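Local coordinates for protein KLLA0C04147p (Kluyveromyces lactis, PDB 5H2D) that binds ergosterol in its oxysterol-binding-protein-related (ORD) domain and probably transfers sterols between membranes, at residues K12-L16 / E157-D162; L16-F22 / K136-F140. All coordinates share one frame; numbering follows the deposited sequence.

Contacts 1 and 2 lie side by side, their centres about 8 Å apart, where the N-terminal helix 7-18 and the turn after it pack on consecutive antiparallel strands of the ORD domain. Both use Leu-16. Along the chain the order is 12-16, 16-22, 136-140, 157-162, so the chain closes contact 2 before it closes contact 1, the inner loop of two. Strand 138-146, in contact 2, pairs with strand 151-157, whose last residue opens the second segment of contact 1. A salt bridge from Arg-139 to Glu-157 joins the two polar clusters. Together they join the N-terminal helix to strands that, as in this family, probably belong to the barrel around the sterol.

Contact 1 (K12-L16 / E157-D162); sequences KAKVL and ESPKWD
Lys-12 reaches from helix 7-18 to two acids, Glu-157 and Asp-162, and its ammonium nitrogen is the centre of the polar part of this contact. Lys-12 NZ gives a hydrogen bond, part of a salt bridge, to OE2 of Glu-157 at 2.9 Å, taking the anti lone pair of that oxygen, the one turned away from OE1. The two side chains cross at about a right angle. Asp-162 comes from the direction opposite to Lys-12, and its OD1 lies 3.4 Å from Lys-12 NZ, a longer salt bridge. One water closes the group: it accepts from Lys-12 NZ at 2.6 Å and donates to Asp-162 OD2 at 2.8 Å. Each acid has a second cationic partner: Glu-157 OE1 pairs with Arg-139, and Asp-162 OD1 is also salt-bridged to Arg-191. Arg-191 further hydrogen-bonds to the carbonyl oxygens of Ser-158 and Pro-159, in the turn between the two acids. Ser-158 OG bonds to the carbonyl oxygen of Ser-137. In Lys-12, CG lies beside the carbonyl carbon and anti to N (chi1 -173°), and a bend at chi2 (79°) swings the rest of the chain, extended from there on, toward the acids. On the way Lys-12 CG passes 3.3 Å from Ser-158 O.

Beside this network the contact is apolar. Ala-13 CB rests 3.9 Å from Pro-159 CG, and Leu-16 CD1 meets Pro-159 CD at 3.8 Å, the leucine crossing the proline ring at about a right angle. The other leucine methyl, CD2, lies near Glu-157 CB. The whole is a salt-bridge network beside a small apolar patch, joining the N-terminal helix to the turn between the antiparallel strands 151-157 and 161-173 of the OSBP-related domain.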
ATOM      1  N   LYS A  12     -16.940  12.877  10.305  1.00 23.28           N
ATOM      2  CA  LYS A  12     -15.643  12.212  10.220  1.00 22.23           C
ATOM      3  C   LYS A  12     -14.503  13.218  10.337  1.00 20.81           C
ATOM      4  O   LYS A  12     -13.535  12.991  11.075  1.00 22.71           O
ATOM      5  CB  LYS A  12     -15.540  11.427   8.911  1.00 20.34           C
ATOM      6  CG  LYS A  12     -14.290  10.548   8.803  1.00 22.08           C
ATOM      7  CD  LYS A  12     -14.437   9.258   9.590  1.00 22.99           C
ATOM      8  CE  LYS A  12     -13.168   8.420   9.521  1.00 21.18           C
ATOM      9  NZ  LYS A  12     -13.393   7.077  10.145  1.00 26.26           N
ATOM     10  N   ALA A  13     -14.594  14.334   9.616  1.00 19.39           N
ATOM     11  CA  ALA A  13     -13.540  15.339   9.676  1.00 21.74           C
ATOM     12  C   ALA A  13     -13.360  15.848  11.095  1.00 22.33           C
ATOM     13  O   ALA A  13     -12.231  16.096  11.537  1.00 19.96           O
ATOM     14  CB  ALA A  13     -13.855  16.496   8.727  1.00 21.80           C
ATOM     15  N   LYS A  14     -14.469  16.009  11.825  1.00 22.41           N
ATOM     16  CA  LYS A  14     -14.395  16.480  13.205  1.00 24.29           C
ATOM     17  C   LYS A  14     -13.629  15.492  14.080  1.00 22.68           C
ATOM     18  O   LYS A  14     -12.793  15.898  14.895  1.00 26.31           O
ATOM     19  CB  LYS A  14     -15.812  16.719  13.733  1.00 26.01           C
ATOM     20  CG  LYS A  14     -15.908  17.277  15.140  1.00 35.30           C
ATOM     21  CD  LYS A  14     -17.370  17.537  15.499  1.00 37.79           C
ATOM     22  CE  LYS A  14     -17.552  17.824  16.982  1.00 43.41           C
ATOM     23  NZ  LYS A  14     -18.994  17.811  17.364  1.00 46.76           N
ATOM     24  N   VAL A  15     -13.882  14.191  13.906  1.00 24.02           N
ATOM     25  CA  VAL A  15     -13.159  13.176  14.673  1.00 21.73           C
ATOM     26  C   VAL A  15     -11.667  13.257  14.387  1.00 21.03           C
ATOM     27  O   VAL A  15     -10.838  13.206  15.305  1.00 19.34           O
ATOM     28  CB  VAL A  15     -13.709  11.770  14.363  1.00 26.11           C
ATOM     29  CG1 VAL A  15     -12.821  10.702  14.994  1.00 26.26           C
ATOM     30  CG2 VAL A  15     -15.148  11.634  14.848  1.00 26.86           C
ATOM     31  N   LEU A  16     -11.301  13.388  13.111  1.00 22.11           N
ATOM     32  CA  LEU A  16      -9.888  13.435  12.747  1.00 19.29           C
ATOM     33  C   LEU A  16      -9.181  14.601  13.419  1.00 20.91           C
ATOM     34  O   LEU A  16      -8.032  14.473  13.857  1.00 19.51           O
ATOM     35  CB  LEU A  16      -9.747  13.527  11.231  1.00 17.34           C
ATOM     36  CG  LEU A  16     -10.334  12.345  10.463  1.00 22.75           C
ATOM     37  CD1 LEU A  16     -10.221  12.571   8.964  1.00 21.14           C
ATOM     38  CD2 LEU A  16      -9.643  11.046  10.868  1.00 19.25           C
ATOM     39  N   GLU A 157      -7.985   6.735   7.196  1.00 13.86           N
ATOM     40  CA  GLU A 157      -9.239   7.460   7.363  1.00 15.52           C
ATOM     41  C   GLU A 157      -9.131   8.870   6.806  1.00 12.33           C
ATOM     42  O   GLU A 157      -8.096   9.524   6.929  1.00 13.69           O
ATOM     43  CB  GLU A 157      -9.641   7.511   8.835  1.00 14.76           C
ATOM     44  CG  GLU A 157      -9.835   6.148   9.460  1.00 15.90           C
ATOM     45  CD  GLU A 157      -9.848   6.237  10.961  1.00 19.58           C
ATOM     46  OE1 GLU A 157      -8.754   6.178  11.567  1.00 17.69           O
ATOM     47  OE2 GLU A 157     -10.948   6.403  11.533  1.00 20.64           O
ATOM     48  N   SER A 158     -10.228   9.346   6.220  1.00 14.60           N
ATOM     49  CA  SER A 158     -10.313  10.645   5.577  1.00 13.55           C
ATOM     50  C   SER A 158     -11.757  11.085   5.675  1.00 14.14           C
ATOM     51  O   SER A 158     -12.641  10.253   5.939  1.00 17.09           O
ATOM     52  CB  SER A 158      -9.880  10.559   4.101  1.00 17.34           C
ATOM     53  OG  SER A 158      -9.496  11.807   3.552  1.00 22.18           O
ATOM     54  N   PRO A 159     -12.061  12.374   5.492  1.00 17.62           N
ATOM     55  CA  PRO A 159     -13.467  12.790   5.605  1.00 18.78           C
ATOM     56  C   PRO A 159     -14.402  12.056   4.649  1.00 17.19           C
ATOM     57  O   PRO A 159     -15.524  11.710   5.040  1.00 18.72           O
ATOM     58  CB  PRO A 159     -13.413  14.295   5.318  1.00 17.48           C
ATOM     59  CG  PRO A 159     -12.078  14.713   5.806  1.00 19.58           C
ATOM     60  CD  PRO A 159     -11.155  13.541   5.428  1.00 15.50           C
ATOM     61  N   LYS A 160     -13.965  11.766   3.421  1.00 16.61           N
ATOM     62  CA  LYS A 160     -14.851  11.189   2.418  1.00 17.64           C
ATOM     63  C   LYS A 160     -14.627   9.700   2.174  1.00 15.46           C
ATOM     64  O   LYS A 160     -15.398   9.091   1.429  1.00 16.57           O
ATOM     65  CB  LYS A 160     -14.705  11.939   1.092  1.00 17.88           C
ATOM     66  CG  LYS A 160     -14.963  13.440   1.194  1.00 22.68           C
ATOM     67  CD  LYS A 160     -15.061  14.082  -0.185  1.00 24.19           C
ATOM     68  CE  LYS A 160     -15.294  15.584  -0.062  1.00 29.60           C
ATOM     69  NZ  LYS A 160     -16.270  16.077  -1.071  1.00 28.90           N
ATOM     70  N   TRP A 161     -13.601   9.094   2.770  1.00 16.15           N
ATOM     71  CA  TRP A 161     -13.317   7.694   2.474  1.00 15.44           C
ATOM     72  C   TRP A 161     -12.425   7.111   3.563  1.00 13.06           C
ATOM     73  O   TRP A 161     -11.639   7.828   4.188  1.00 14.57           O
ATOM     74  CB  TRP A 161     -12.638   7.520   1.103  1.00 16.03           C
ATOM     75  CG  TRP A 161     -11.404   8.377   0.917  1.00 15.55           C
ATOM     76  CD1 TRP A 161     -11.345   9.614   0.344  1.00 17.17           C
ATOM     77  CD2 TRP A 161     -10.057   8.053   1.302  1.00 16.78           C
ATOM     78  NE1 TRP A 161     -10.054  10.087   0.350  1.00 17.83           N
ATOM     79  CE2 TRP A 161      -9.243   9.147   0.935  1.00 15.71           C
ATOM     80  CE3 TRP A 161      -9.467   6.948   1.918  1.00 17.56           C
ATOM     81  CZ2 TRP A 161      -7.864   9.166   1.168  1.00 15.45           C
ATOM     82  CZ3 TRP A 161      -8.094   6.968   2.148  1.00 14.78           C
ATOM     83  CH2 TRP A 161      -7.312   8.072   1.782  1.00 14.08           C
ATOM     84  N   ASP A 162     -12.575   5.810   3.785  1.00 15.73           N
ATOM     85  CA  ASP A 162     -11.663   5.028   4.608  1.00 16.18           C
ATOM     86  C   ASP A 162     -11.069   3.922   3.749  1.00 16.49           C
ATOM     87  O   ASP A 162     -11.619   3.555   2.706  1.00 15.37           O
ATOM     88  CB  ASP A 162     -12.370   4.405   5.817  1.00 16.11           C
ATOM     89  CG  ASP A 162     -13.111   5.423   6.651  1.00 17.65           C
ATOM     90  OD1 ASP A 162     -12.576   6.532   6.870  1.00 18.67           O
ATOM     91  OD2 ASP A 162     -14.252   5.104   7.060  1.00 26.00           O
TER
HETATM   92  O   HOH W   1     -15.208   5.262   9.639  1.00 33.29           O

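Contact 2 (L16-F22 / K136-F140)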
ATOM      1  N   LEU A  16     -11.301  13.388  13.111  1.00 22.11           N
ATOM      2  CA  LEU A  16      -9.888  13.435  12.747  1.00 19.29           C
ATOM      3  C   LEU A  16      -9.181  14.601  13.419  1.00 20.91           C
ATOM      4  O   LEU A  16      -8.032  14.473  13.857  1.00 19.51           O
ATOM      5  CB  LEU A  16      -9.747  13.527  11.231  1.00 17.34           C
ATOM      6  CG  LEU A  16     -10.334  12.345  10.463  1.00 22.75           C
ATOM      7  CD1 LEU A  16     -10.221  12.571   8.964  1.00 21.14           C
ATOM      8  CD2 LEU A  16      -9.643  11.046  10.868  1.00 19.25           C
ATOM      9  N   LEU A  17      -9.848  15.755  13.494  1.00 21.39           N
ATOM     10  CA  LEU A  17      -9.239  16.917  14.129  1.00 24.72           C
ATOM     11  C   LEU A  17      -9.209  16.780  15.647  1.00 21.99           C
ATOM     12  O   LEU A  17      -8.212  17.137  16.283  1.00 22.37           O
ATOM     13  CB  LEU A  17      -9.989  18.185  13.725  1.00 25.11           C
ATOM     14  CG  LEU A  17      -9.642  18.712  12.336  1.00 27.45           C
ATOM     15  CD1 LEU A  17     -10.332  20.050  12.091  1.00 30.99           C
ATOM     16  CD2 LEU A  17      -8.133  18.848  12.194  1.00 30.08           C
ATOM     17  N   GLU A  18     -10.281  16.264  16.246  1.00 20.11           N
ATOM     18  CA  GLU A  18     -10.316  16.160  17.701  1.00 20.30           C
ATOM     19  C   GLU A  18      -9.272  15.186  18.216  1.00 20.17           C
ATOM     20  O   GLU A  18      -8.740  15.376  19.314  1.00 21.11           O
ATOM     21  CB  GLU A  18     -11.711  15.747  18.173  1.00 25.07           C
ATOM     22  CG  GLU A  18     -12.812  16.692  17.713  1.00 34.49           C
ATOM     23  CD  GLU A  18     -14.176  16.352  18.299  1.00 41.05           C
ATOM     24  OE1 GLU A  18     -14.917  17.292  18.667  1.00 44.76           O
ATOM     25  OE2 GLU A  18     -14.508  15.149  18.389  1.00 43.50           O
ATOM     26  N   GLU A  19      -8.964  14.143  17.442  1.00 19.57           N
ATOM     27  CA  GLU A  19      -7.958  13.169  17.837  1.00 19.08           C
ATOM     28  C   GLU A  19      -6.537  13.617  17.507  1.00 18.38           C
ATOM     29  O   GLU A  19      -5.594  12.857  17.746  1.00 19.74           O
ATOM     30  CB  GLU A  19      -8.267  11.815  17.186  1.00 17.34           C
ATOM     31  CG  GLU A  19      -9.622  11.261  17.608  1.00 20.49           C
ATOM     32  CD  GLU A  19      -9.820   9.794  17.264  1.00 23.01           C
ATOM     33  OE1 GLU A  19      -8.961   9.209  16.560  1.00 17.13           O
ATOM     34  OE2 GLU A  19     -10.844   9.231  17.713  1.00 21.10           O
ATOM     35  N   GLY A  20      -6.355  14.819  16.974  1.00 18.84           N
ATOM     36  CA  GLY A  20      -5.019  15.349  16.761  1.00 17.89           C
ATOM     37  C   GLY A  20      -4.267  14.628  15.665  1.00 17.83           C
ATOM     38  O   GLY A  20      -3.045  14.475  15.757  1.00 17.09           O
ATOM     39  N   SER A  21      -4.972  14.212  14.614  1.00 17.18           N
ATOM     40  CA  SER A  21      -4.376  13.347  13.596  1.00 14.90           C
ATOM     41  C   SER A  21      -3.248  14.018  12.828  1.00 17.40           C
ATOM     42  O   SER A  21      -2.409  13.326  12.242  1.00 15.91           O
ATOM     43  CB  SER A  21      -5.468  12.904  12.624  1.00 15.89           C
ATOM     44  OG  SER A  21      -6.551  12.350  13.337  1.00 17.84           O
ATOM     45  N   PHE A  22      -3.210  15.343  12.788  1.00 15.12           N
ATOM     46  CA  PHE A  22      -2.219  16.044  11.992  1.00 16.49           C
ATOM     47  C   PHE A  22      -1.171  16.733  12.844  1.00 15.04           C
ATOM     48  O   PHE A  22      -0.236  17.327  12.298  1.00 15.96           O
ATOM     49  CB  PHE A  22      -2.935  17.028  11.064  1.00 17.18           C
ATOM     50  CG  PHE A  22      -4.040  16.377  10.292  1.00 15.68           C
ATOM     51  CD1 PHE A  22      -3.744  15.476   9.278  1.00 17.82           C
ATOM     52  CD2 PHE A  22      -5.367  16.592  10.624  1.00 20.01           C
ATOM     53  CE1 PHE A  22      -4.751  14.843   8.585  1.00 17.03           C
ATOM     54  CE2 PHE A  22      -6.383  15.950   9.937  1.00 20.42           C
ATOM     55  CZ  PHE A  22      -6.073  15.074   8.909  1.00 19.68           C
ATOM     56  N   LYS A 136      -4.068  16.729   2.568  1.00 18.57           N
ATOM     57  CA  LYS A 136      -5.036  15.825   1.967  1.00 17.27           C
ATOM     58  C   LYS A 136      -6.104  15.366   2.951  1.00 18.36           C
ATOM     59  O   LYS A 136      -7.025  14.647   2.557  1.00 22.30           O
ATOM     60  CB  LYS A 136      -4.317  14.594   1.390  1.00 18.49           C
ATOM     61  CG  LYS A 136      -3.194  14.916   0.425  1.00 20.64           C
ATOM     62  CD  LYS A 136      -3.705  15.730  -0.761  1.00 22.88           C
ATOM     63  CE  LYS A 136      -2.619  15.965  -1.783  1.00 28.76           C
ATOM     64  NZ  LYS A 136      -2.341  14.750  -2.586  1.00 34.69           N
ATOM     65  N   SER A 137      -5.982  15.737   4.221  1.00 18.22           N
ATOM     66  CA  SER A 137      -6.939  15.390   5.269  1.00 16.04           C
ATOM     67  C   SER A 137      -7.066  13.884   5.495  1.00 17.64           C
ATOM     68  O   SER A 137      -8.144  13.398   5.854  1.00 19.68           O
ATOM     69  CB  SER A 137      -8.311  16.002   4.984  1.00 24.25           C
ATOM     70  OG  SER A 137      -8.239  17.420   5.062  1.00 26.11           O
ATOM     71  N   TYR A 138      -5.981  13.110   5.347  1.00 15.20           N
ATOM     72  CA  TYR A 138      -6.062  11.702   5.709  1.00 13.88           C
ATOM     73  C   TYR A 138      -4.977  11.320   6.712  1.00 10.78           C
ATOM     74  O   TYR A 138      -3.942  11.982   6.838  1.00 13.78           O
ATOM     75  CB  TYR A 138      -6.005  10.767   4.476  1.00 14.68           C
ATOM     76  CG  TYR A 138      -4.685  10.643   3.728  1.00 14.00           C
ATOM     77  CD1 TYR A 138      -3.603   9.975   4.289  1.00 13.83           C
ATOM     78  CD2 TYR A 138      -4.553  11.120   2.422  1.00 13.17           C
ATOM     79  CE1 TYR A 138      -2.415   9.829   3.594  1.00 13.82           C
ATOM     80  CE2 TYR A 138      -3.368  10.969   1.714  1.00 14.73           C
ATOM     81  CZ  TYR A 138      -2.301  10.323   2.308  1.00 13.17           C
ATOM     82  OH  TYR A 138      -1.126  10.171   1.603  1.00 13.17           O
ATOM     83  N   ARG A 139      -5.249  10.232   7.436  1.00 11.68           N
ATOM     84  CA  ARG A 139      -4.298   9.630   8.360  1.00 12.10           C
ATOM     85  C   ARG A 139      -4.215   8.147   8.044  1.00 12.93           C
ATOM     86  O   ARG A 139      -5.242   7.496   7.843  1.00 12.36           O
ATOM     87  CB  ARG A 139      -4.704   9.859   9.831  1.00 12.49           C
ATOM     88  CG  ARG A 139      -5.968   9.130  10.272  1.00 14.04           C
ATOM     89  CD  ARG A 139      -6.385   9.581  11.675  1.00 14.18           C
ATOM     90  NE  ARG A 139      -7.358   8.663  12.248  1.00 16.37           N
ATOM     91  CZ  ARG A 139      -7.969   8.845  13.410  1.00 16.87           C
ATOM     92  NH1 ARG A 139      -7.731   9.942  14.125  1.00 16.90           N
ATOM     93  NH2 ARG A 139      -8.823   7.938  13.855  1.00 18.44           N
ATOM     94  N   PHE A 140      -2.991   7.629   7.993  1.00 11.19           N
ATOM     95  CA  PHE A 140      -2.694   6.225   7.744  1.00 11.53           C
ATOM     96  C   PHE A 140      -1.980   5.649   8.955  1.00 11.07           C
ATOM     97  O   PHE A 140      -1.065   6.273   9.495  1.00 10.56           O
ATOM     98  CB  PHE A 140      -1.792   6.073   6.504  1.00 12.05           C
ATOM     99  CG  PHE A 140      -1.206   4.688   6.322  1.00 10.56           C
ATOM    100  CD1 PHE A 140      -1.881   3.734   5.561  1.00 11.90           C
ATOM    101  CD2 PHE A 140       0.020   4.353   6.883  1.00 12.52           C
ATOM    102  CE1 PHE A 140      -1.341   2.464   5.386  1.00 11.63           C
ATOM    103  CE2 PHE A 140       0.565   3.079   6.701  1.00 11.85           C
ATOM    104  CZ  PHE A 140      -0.119   2.149   5.947  1.00 10.96           C
TER
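Arg-139 carries the charged part of the contact, meeting Glu-19 with the end of its guanidinium. Its CG sits between N and the carbonyl carbon (chi1 68°), and the chain, extended to NE, carries the guanidinium out to Glu-19 and Ser-21. Arg-139 NH1 and NH2 both bond to Glu-19 OE1, at 2.8 and 3.0 Å, from the same face of the carboxylate and well out of its plane; sharing one oxygen leaves both bonds bent (145° and 137°). NH2 also pairs with Glu-157.

The hydroxyl and backbone hydrogen bonds centre on Ser-21. Its OG lies in the guanidinium plane and accepts from Arg-139 NH1 at 2.8 Å. Ser-21 OG donates to Leu-16 O at 2.6 Å, on a lone pair. Gly-20, first to leave helical angles and with positive phi, and the bonds Ser-21 N to Leu-16 O and Gly-20 N to Leu-17 O make a Schellman motif ending helix 7-18. Ser-137 and Tyr-138 form a G1 beta bulge opposite Arg-133.

Van der Waals contacts complete the interface. Leu-16 CD2 lies over one face of the Arg-139 guanidinium, 3.6 Å from Arg-139 NE. Phe-22 presents its ring edge to the bulge, with CE1 3.4 Å from Tyr-138 O.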